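Local structure of protein SAWADEE HOMEODOMAIN HOMOLOG 1 (Arabidopsis thaliana, 4IUP) at residues A[14-26]-A[30-40]. The protein binds methylated histone H3 tails through its SAWADEE domain, the part present here, and works with RNA polymerase IV in RNA-directed DNA methylation. The protein carries 2 engineered substitutions. Residues are numbered along the deposited sequence; the frame is centred on the assembly and turned at random.
Sequences YAWYDVSSFLTYR and TGELEVRVRFS. With CVM (cymal-4), chain E.
Arg26 and Glu34 lie side by side and point the same way, joined by a salt bridge in which a single carboxylate oxygen takes both bonds: OE1 of Glu34 is 2.8 Å from NE and 2.8 Å from NH2 of Arg26. The two planes are only 24° apart, and OE1 sits at the guanidinium edge, in its plane. With CG of Arg26 between its backbone N and carbonyl carbon (chi1 71°) and the chain extended beyond, the long side chain runs alongside Glu34, while Trp49 of the next strand adds a cation-pi contact. Replacing Arg26 by an alanine is likely to leave the Glu34 carboxylate without this countercharge and Trp49 without its cation-pi partner.

Backbone bonds zip 16-26 to 33-39 as an antiparallel hairpin in one of the two tudor-like halves of the SAWADEE domain. Near the end of 33-39 the register slips by one in a classic beta bulge: Arg38 O accepts from Ser20 N at 2.7 Å and, at 3.3 Å, from Ser21 N. Near-helical backbone angles at Ser20, inside the strand, let two successive N-H groups face that one carbonyl.

Apolar contacts gather on the face of Phe22, Val35 and Val37. CD2 of Phe22 lies 3.6 Å from CG1 of Val37, whereas CG2 of Val35 meets the ring at its edge. CG1 of Val19, from the same strand, lies over the rim of one ring face, and C6 of the cymal-4 cyclohexyl group 4.1 Å above the centre of the other; a flat ring can thus pack against protein and detergent at once. Leu23 points toward 33-39, and its CD1 methyl lies over one side of the Arg38 guanidinium, offset toward the rim; NH2 of Arg38 is salt-bridged to Asp47.

Beyond the bulge, Tyr17 turns its edge toward the Phe39 face in a T-shaped pair, planes at 62°, while its hydroxyl bonds to Asp13.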
ATOM      1  N   TYR A  14      -2.666  11.081   2.571  1.00  8.46           N
ATOM      2  CA  TYR A  14      -3.045   9.759   3.101  1.00 12.20           C
ATOM      3  C   TYR A  14      -2.557   8.567   2.264  1.00  9.10           C
ATOM      4  O   TYR A  14      -3.008   7.439   2.457  1.00 10.71           O
ATOM      5  CB  TYR A  14      -4.561   9.689   3.387  1.00 16.79           C
ATOM      6  CG  TYR A  14      -5.056  10.893   4.159  1.00 18.22           C
ATOM      7  CD1 TYR A  14      -4.681  11.095   5.488  1.00 22.65           C
ATOM      8  CD2 TYR A  14      -5.866  11.850   3.549  1.00 23.68           C
ATOM      9  CE1 TYR A  14      -5.117  12.212   6.201  1.00 30.45           C
ATOM     10  CE2 TYR A  14      -6.314  12.969   4.252  1.00 33.38           C
ATOM     11  CZ  TYR A  14      -5.935  13.140   5.576  1.00 35.14           C
ATOM     12  OH  TYR A  14      -6.367  14.243   6.271  1.00 43.08           O
ATOM     13  N   ALA A  15      -1.611   8.825   1.362  1.00  9.05           N
ATOM     14  CA  ALA A  15      -1.027   7.781   0.524  1.00 11.49           C
ATOM     15  C   ALA A  15       0.304   7.303   1.100  1.00 10.39           C
ATOM     16  O   ALA A  15       0.925   8.011   1.906  1.00  7.90           O
ATOM     17  CB  ALA A  15      -0.853   8.279  -0.904  1.00  9.37           C
ATOM     18  N   TRP A  16       0.728   6.102   0.694  1.00  7.09           N
ATOM     19  CA  TRP A  16       1.972   5.489   1.192  1.00  8.46           C
ATOM     20  C   TRP A  16       3.155   5.711   0.253  1.00  8.40           C
ATOM     21  O   TRP A  16       3.009   5.633  -0.975  1.00  8.99           O
ATOM     22  CB  TRP A  16       1.784   3.989   1.440  1.00 10.64           C
ATOM     23  CG  TRP A  16       0.820   3.690   2.549  1.00 10.11           C
ATOM     24  CD1 TRP A  16      -0.541   3.573   2.444  1.00 11.37           C
ATOM     25  CD2 TRP A  16       1.136   3.489   3.932  1.00  7.58           C
ATOM     26  NE1 TRP A  16      -1.087   3.302   3.673  1.00  8.46           N
ATOM     27  CE2 TRP A  16      -0.081   3.245   4.605  1.00  7.86           C
ATOM     28  CE3 TRP A  16       2.333   3.487   4.669  1.00  5.07           C
ATOM     29  CZ2 TRP A  16      -0.140   3.008   5.983  1.00  8.18           C
ATOM     30  CZ3 TRP A  16       2.274   3.245   6.039  1.00 10.23           C
ATOM     31  CH2 TRP A  16       1.041   3.009   6.680  1.00 10.06           C
ATOM     32  N   TYR A  17       4.317   5.995   0.838  1.00  4.44           N
ATOM     33  CA  TYR A  17       5.550   6.245   0.080  1.00  6.75           C
ATOM     34  C   TYR A  17       6.717   5.446   0.664  1.00  7.26           C
ATOM     35  O   TYR A  17       6.823   5.297   1.885  1.00  7.32           O
ATOM     36  CB  TYR A  17       5.875   7.743   0.083  1.00  7.45           C
ATOM     37  CG  TYR A  17       4.817   8.585  -0.606  1.00  7.47           C
ATOM     38  CD1 TYR A  17       3.728   9.100   0.107  1.00  9.05           C
ATOM     39  CD2 TYR A  17       4.902   8.855  -1.968  1.00 10.55           C
ATOM     40  CE1 TYR A  17       2.741   9.871  -0.534  1.00 10.14           C
ATOM     41  CE2 TYR A  17       3.918   9.621  -2.623  1.00 11.31           C
ATOM     42  CZ  TYR A  17       2.847  10.123  -1.896  1.00 13.37           C
ATOM     43  OH  TYR A  17       1.883  10.881  -2.536  1.00 10.14           O
ATOM     44  N   ASP A  18       7.594   4.940  -0.202  1.00  8.56           N
ATOM     45  CA  ASP A  18       8.784   4.220   0.255  1.00  7.02           C
ATOM     46  C   ASP A  18       9.728   5.135   1.038  1.00  7.16           C
ATOM     47  O   ASP A  18      10.020   6.252   0.606  1.00 10.49           O
ATOM     48  CB  ASP A  18       9.532   3.596  -0.924  1.00 11.53           C
ATOM     49  CG  ASP A  18       8.795   2.425  -1.535  1.00 18.15           C
ATOM     50  OD1 ASP A  18       7.877   1.882  -0.889  1.00 14.33           O
ATOM     51  OD2 ASP A  18       9.144   2.037  -2.673  1.00 21.19           O
ATOM     52  N   VAL A  19      10.197   4.646   2.185  1.00 10.58           N
ATOM     53  CA  VAL A  19      11.125   5.385   3.037  1.00  6.75           C
ATOM     54  C   VAL A  19      12.556   5.022   2.654  1.00  9.37           C
ATOM     55  O   VAL A  19      12.910   3.844   2.608  1.00 11.46           O
ATOM     56  CB  VAL A  19      10.903   5.067   4.530  1.00  7.51           C
ATOM     57  CG1 VAL A  19      11.951   5.778   5.400  1.00 11.33           C
ATOM     58  CG2 VAL A  19       9.491   5.463   4.958  1.00 10.59           C
ATOM     59  N   SER A  20      13.365   6.039   2.372  1.00  8.74           N
ATOM     60  CA  SER A  20      14.788   5.849   2.092  1.00 13.58           C
ATOM     61  C   SER A  20      15.590   5.767   3.401  1.00 12.63           C
ATOM     62  O   SER A  20      16.485   4.923   3.551  1.00 15.06           O
ATOM     63  CB  SER A  20      15.304   6.985   1.200  1.00 13.39           C
ATOM     64  OG  SER A  20      16.703   6.886   1.017  1.00 24.91           O
ATOM     65  N   SER A  21      15.264   6.645   4.344  1.00  9.48           N
ATOM     66  CA  SER A  21      15.885   6.625   5.663  1.00  9.68           C
ATOM     67  C   SER A  21      15.076   7.415   6.688  1.00 10.42           C
ATOM     68  O   SER A  21      14.164   8.175   6.336  1.00  8.96           O
ATOM     69  CB  SER A  21      17.322   7.159   5.595  1.00 12.92           C
ATOM     70  OG  SER A  21      17.349   8.523   5.212  1.00 16.05           O
ATOM     71  N   PHE A  22      15.436   7.219   7.954  1.00  9.32           N
ATOM     72  CA  PHE A  22      14.829   7.905   9.085  1.00  8.21           C
ATOM     73  C   PHE A  22      15.857   8.867   9.669  1.00 10.38           C
ATOM     74  O   PHE A  22      17.007   8.487   9.913  1.00  8.92           O
ATOM     75  CB  PHE A  22      14.393   6.880  10.136  1.00  9.06           C
ATOM     76  CG  PHE A  22      13.372   5.885   9.635  1.00 11.92           C
ATOM     77  CD1 PHE A  22      13.770   4.750   8.928  1.00 12.76           C
ATOM     78  CD2 PHE A  22      12.012   6.075   9.885  1.00  8.62           C
ATOM     79  CE1 PHE A  22      12.829   3.823   8.468  1.00 14.28           C
ATOM     80  CE2 PHE A  22      11.063   5.149   9.431  1.00 12.34           C
ATOM     81  CZ  PHE A  22      11.471   4.025   8.719  1.00 10.14           C
ATOM     82  N   LEU A  23      15.443  10.110   9.894  1.00 10.95           N
ATOM     83  CA  LEU A  23      16.379  11.179  10.252  1.00 14.40           C
ATOM     84  C   LEU A  23      16.402  11.523  11.740  1.00 16.44           C
ATOM     85  O   LEU A  23      17.472  11.747  12.324  1.00 14.24           O
ATOM     86  CB  LEU A  23      16.068  12.437   9.431  1.00 10.25           C
ATOM     87  CG  LEU A  23      16.065  12.280   7.903  1.00 12.15           C
ATOM     88  CD1 LEU A  23      15.571  13.557   7.257  1.00 17.85           C
ATOM     89  CD2 LEU A  23      17.437  11.906   7.357  1.00 18.20           C
ATOM     90  N   THR A  24      15.219  11.577  12.345  1.00 10.83           N
ATOM     91  CA  THR A  24      15.074  11.972  13.739  1.00 12.09           C
ATOM     92  C   THR A  24      13.669  11.613  14.222  1.00 13.12           C
ATOM     93  O   THR A  24      12.878  11.027  13.475  1.00 12.63           O
ATOM     94  CB  THR A  24      15.427  13.488  13.965  1.00 12.18           C
ATOM     95  OG1 THR A  24      15.365  13.817  15.361  1.00 10.92           O
ATOM     96  CG2 THR A  24      14.516  14.414  13.170  1.00 12.73           C
ATOM     97  N   TYR A  25      13.380  11.920  15.480  1.00  8.58           N
ATOM     98  CA  TYR A  25      12.062  11.685  16.042  1.00  9.17           C
ATOM     99  C   TYR A  25      11.650  12.880  16.904  1.00 10.95           C
ATOM    100  O   TYR A  25      12.474  13.733  17.244  1.00 11.01           O
ATOM    101  CB  TYR A  25      12.036  10.375  16.852  1.00  8.38           C
ATOM    102  CG  TYR A  25      12.648  10.501  18.228  1.00 11.39           C
ATOM    103  CD1 TYR A  25      14.024  10.337  18.421  1.00 10.70           C
ATOM    104  CD2 TYR A  25      11.855  10.808  19.335  1.00 13.05           C
ATOM    105  CE1 TYR A  25      14.590  10.469  19.688  1.00 12.99           C
ATOM    106  CE2 TYR A  25      12.413  10.943  20.602  1.00 20.68           C
ATOM    107  CZ  TYR A  25      13.774  10.771  20.771  1.00 18.70           C
ATOM    108  OH  TYR A  25      14.315  10.906  22.030  1.00 21.95           O
ATOM    109  N   ARG A  26      10.371  12.928  17.246  1.00 12.59           N
ATOM    110  CA  ARG A  26       9.838  13.906  18.191  1.00 11.70           C
ATOM    111  C   ARG A  26       8.642  13.305  18.904  1.00 10.65           C
ATOM    112  O   ARG A  26       8.017  12.380  18.395  1.00 10.73           O
ATOM    113  CB  ARG A  26       9.429  15.196  17.475  1.00 14.30           C
ATOM    114  CG  ARG A  26       8.172  15.079  16.605  1.00 10.02           C
ATOM    115  CD  ARG A  26       7.940  16.370  15.846  1.00 14.44           C
ATOM    116  NE  ARG A  26       6.762  16.317  14.984  1.00 15.49           N
ATOM    117  CZ  ARG A  26       6.320  17.346  14.267  1.00 20.37           C
ATOM    118  NH1 ARG A  26       6.954  18.510  14.310  1.00 19.71           N
ATOM    119  NH2 ARG A  26       5.245  17.212  13.505  1.00 18.50           N
ATOM    120  N   THR A  30       0.938  15.670  23.351  1.00 14.51           N
ATOM    121  CA  THR A  30      -0.118  14.686  23.581  1.00 27.85           C
ATOM    122  C   THR A  30       0.412  13.264  23.775  1.00 35.87           C
ATOM    123  O   THR A  30      -0.357  12.358  24.036  1.00 36.34           O
ATOM    124  CB  THR A  30      -1.040  14.596  22.384  1.00 28.64           C
ATOM    125  OG1 THR A  30      -0.278  14.207  21.257  1.00 33.14           O
ATOM    126  CG2 THR A  30      -1.660  15.894  22.109  1.00 32.29           C
ATOM    127  N   GLY A  31       1.715  13.082  23.616  1.00 32.37           N
ATOM    128  CA  GLY A  31       2.357  11.781  23.816  1.00 27.81           C
ATOM    129  C   GLY A  31       2.642  10.980  22.553  1.00 25.76           C
ATOM    130  O   GLY A  31       3.333   9.964  22.612  1.00 25.29           O
ATOM    131  N   GLU A  32       2.114  11.427  21.413  1.00 22.87           N
ATOM    132  CA  GLU A  32       2.326  10.728  20.140  1.00 21.19           C
ATOM    133  C   GLU A  32       3.773  10.805  19.664  1.00 22.43           C
ATOM    134  O   GLU A  32       4.387  11.879  19.667  1.00 15.90           O
ATOM    135  CB  GLU A  32       1.392  11.253  19.048  1.00 27.86           C
ATOM    136  CG  GLU A  32      -0.008  10.659  19.087  1.00 42.98           C
ATOM    137  CD  GLU A  32      -0.926  11.382  20.050  1.00 58.85           C
ATOM    138  OE1 GLU A  32      -1.276  12.549  19.767  1.00 55.42           O
ATOM    139  OE2 GLU A  32      -1.311  10.782  21.081  1.00 68.30           O
ATOM    140  N   LEU A  33       4.300   9.661  19.264  1.00 12.04           N
ATOM    141  CA  LEU A  33       5.621   9.596  18.724  1.00 15.29           C
ATOM    142  C   LEU A  33       5.619   9.687  17.194  1.00 11.89           C
ATOM    143  O   LEU A  33       4.933   8.961  16.545  1.00 10.89           O
ATOM    144  CB  LEU A  33       6.292   8.306  19.186  1.00 15.72           C
ATOM    145  CG  LEU A  33       7.687   7.977  18.700  1.00 27.09           C
ATOM    146  CD1 LEU A  33       8.736   8.748  19.487  1.00 25.22           C
ATOM    147  CD2 LEU A  33       7.985   6.481  18.762  1.00 29.42           C
ATOM    148  N   GLU A  34       6.409  10.603  16.661  1.00 12.97           N
ATOM    149  CA  GLU A  34       6.555  10.759  15.216  1.00 11.61           C
ATOM    150  C   GLU A  34       8.024  10.631  14.825  1.00 11.14           C
ATOM    151  O   GLU A  34       8.911  10.965  15.613  1.00  9.59           O
ATOM    152  CB  GLU A  34       6.005  12.110  14.750  1.00 13.37           C
ATOM    153  CG  GLU A  34       4.484  12.278  14.916  1.00 13.74           C
ATOM    154  CD  GLU A  34       3.953  13.586  14.319  1.00 22.16           C
ATOM    155  OE1 GLU A  34       4.742  14.535  14.137  1.00 18.34           O
ATOM    156  OE2 GLU A  34       2.735  13.663  14.033  1.00 19.64           O
ATOM    157  N   VAL A  35       8.275  10.135  13.617  1.00  5.78           N
ATOM    158  CA  VAL A  35       9.626  10.100  13.061  1.00  6.81           C
ATOM    159  C   VAL A  35       9.689  10.974  11.811  1.00  6.80           C
ATOM    160  O   VAL A  35       8.696  11.111  11.096  1.00 10.20           O
ATOM    161  CB  VAL A  35      10.117   8.662  12.724  1.00 12.61           C
ATOM    162  CG1 VAL A  35      10.505   7.919  13.987  1.00 19.20           C
ATOM    163  CG2 VAL A  35       9.061   7.866  11.925  1.00 10.21           C
ATOM    164  N   ARG A  36      10.848  11.571  11.566  1.00  5.98           N
ATOM    165  CA  ARG A  36      11.060  12.340  10.346  1.00  6.56           C
ATOM    166  C   ARG A  36      11.672  11.431   9.293  1.00 11.87           C
ATOM    167  O   ARG A  36      12.748  10.859   9.503  1.00 12.31           O
ATOM    168  CB  ARG A  36      11.945  13.556  10.612  1.00  9.63           C
ATOM    169  CG  ARG A  36      12.122  14.477   9.404  1.00 14.11           C
ATOM    170  CD  ARG A  36      12.180  15.924   9.844  1.00 22.84           C
ATOM    171  NE  ARG A  36      12.401  16.860   8.741  1.00 24.52           N
ATOM    172  CZ  ARG A  36      11.438  17.491   8.069  1.00 26.64           C
ATOM    173  NH1 ARG A  36      10.155  17.281   8.350  1.00 23.12           N
ATOM    174  NH2 ARG A  36      11.764  18.339   7.099  1.00 23.62           N
ATOM    175  N   VAL A  37      10.980  11.280   8.165  1.00  9.85           N
ATOM    176  CA  VAL A  37      11.432  10.346   7.135  1.00  6.22           C
ATOM    177  C   VAL A  37      11.903  11.054   5.878  1.00 13.64           C
ATOM    178  O   VAL A  37      11.395  12.117   5.520  1.00 12.07           O
ATOM    179  CB  VAL A  37      10.356   9.284   6.766  1.00 11.12           C
ATOM    180  CG1 VAL A  37      10.089   8.352   7.949  1.00 14.35           C
ATOM    181  CG2 VAL A  37       9.069   9.939   6.291  1.00 12.06           C
ATOM    182  N   ARG A  38      12.888  10.454   5.223  1.00 10.12           N
ATOM    183  CA  ARG A  38      13.310  10.886   3.903  1.00 12.37           C
ATOM    184  C   ARG A  38      12.791   9.852   2.920  1.00 14.55           C
ATOM    185  O   ARG A  38      12.998   8.654   3.112  1.00 12.24           O
ATOM    186  CB  ARG A  38      14.834  10.995   3.830  1.00 18.08           C
ATOM    187  CG  ARG A  38      15.360  11.400   2.452  1.00 26.19           C
ATOM    188  CD  ARG A  38      16.700  12.101   2.565  1.00 30.68           C
ATOM    189  NE  ARG A  38      16.555  13.427   3.157  1.00 32.26           N
ATOM    190  CZ  ARG A  38      17.521  14.074   3.803  1.00 33.11           C
ATOM    191  NH1 ARG A  38      18.720  13.519   3.955  1.00 34.07           N
ATOM    192  NH2 ARG A  38      17.284  15.277   4.304  1.00 27.92           N
ATOM    193  N   PHE A  39      12.098  10.312   1.884  1.00 16.81           N
ATOM    194  CA  PHE A  39      11.451   9.400   0.941  1.00 24.78           C
ATOM    195  C   PHE A  39      12.386   8.951  -0.175  1.00 26.25           C
ATOM    196  O   PHE A  39      13.324   9.668  -0.534  1.00 30.40           O
ATOM    197  CB  PHE A  39      10.183  10.036   0.367  1.00 16.75           C
ATOM    198  CG  PHE A  39       9.132  10.316   1.401  1.00 18.72           C
ATOM    199  CD1 PHE A  39       8.442   9.271   2.012  1.00 14.62           C
ATOM    200  CD2 PHE A  39       8.842  11.623   1.775  1.00 23.57           C
ATOM    201  CE1 PHE A  39       7.470   9.520   2.969  1.00 16.71           C
ATOM    202  CE2 PHE A  39       7.869  11.887   2.733  1.00 27.81           C
ATOM    203  CZ  PHE A  39       7.175  10.830   3.332  1.00 24.94           C
ATOM    204  N   SER A  40      12.135   7.750  -0.697  1.00 18.53           N
ATOM    205  CA  SER A  40      12.900   7.200  -1.815  1.00 32.07           C
ATOM    206  C   SER A  40      12.765   8.072  -3.058  1.00 31.85           C
ATOM    207  O   SER A  40      11.703   8.645  -3.298  1.00 32.17           O
ATOM    208  CB  SER A  40      12.430   5.781  -2.137  1.00 29.14           C
ATOM    209  OG  SER A  40      12.747   4.895  -1.081  1.00 34.76           O
TER
HETATM  210  C1  CVM E 303       8.301   0.401  13.387  1.00 46.48           C
HETATM  211  C2  CVM E 303       8.829   1.698  12.784  1.00 37.54           C
HETATM  212  C3  CVM E 303      10.325   1.593  12.505  1.00 33.09           C
HETATM  213  C4  CVM E 303      11.061   2.814  13.065  1.00 34.88           C
HETATM  214  C6  CVM E 303      12.551   2.877  12.678  1.00 34.35           C
HETATM  215  C7  CVM E 303      13.420   2.832  13.947  1.00 34.57           C
HETATM  216  C8  CVM E 303      14.907   2.542  13.649  1.00 28.42           C
HETATM  217  C9  CVM E 303      15.278   2.757  12.172  1.00 22.46           C
HETATM  218  C10 CVM E 303      14.400   1.928  11.218  1.00 25.16           C
HETATM  219  C11 CVM E 303      12.960   1.742  11.722  1.00 26.09           C
HETATM  220  O12 CVM E 303       7.688  -0.367  12.341  1.00 49.68           O
HETATM  221  C13 CVM E 303       6.260  -0.570  12.524  1.00 58.36           C
HETATM  222  O14 CVM E 303       5.705  -0.064  13.780  1.00 63.05           O
HETATM  223  C15 CVM E 303       4.249  -0.179  13.831  1.00 64.74           C
HETATM  224  C16 CVM E 303       3.752  -1.621  13.593  1.00 61.13           C
HETATM  225  C17 CVM E 303       4.478  -2.374  12.459  1.00 62.54           C
HETATM  226  C18 CVM E 303       5.986  -2.076  12.411  1.00 60.69           C
HETATM  227  C19 CVM E 303       3.716   0.313  15.190  1.00 70.26           C
HETATM  228  O20 CVM E 303       4.705   0.128  16.210  1.00 72.19           O
HETATM  229  O21 CVM E 303       4.282  -3.786  12.620  1.00 62.83           O
HETATM  230  O22 CVM E 303       6.540  -2.570  11.187  1.00 59.69           O
HETATM  231  O23 CVM E 303       2.361  -1.570  13.252  1.00 58.99           O
HETATM  232  O   HOH W   1      12.029   2.298  -3.241  1.00 30.42           O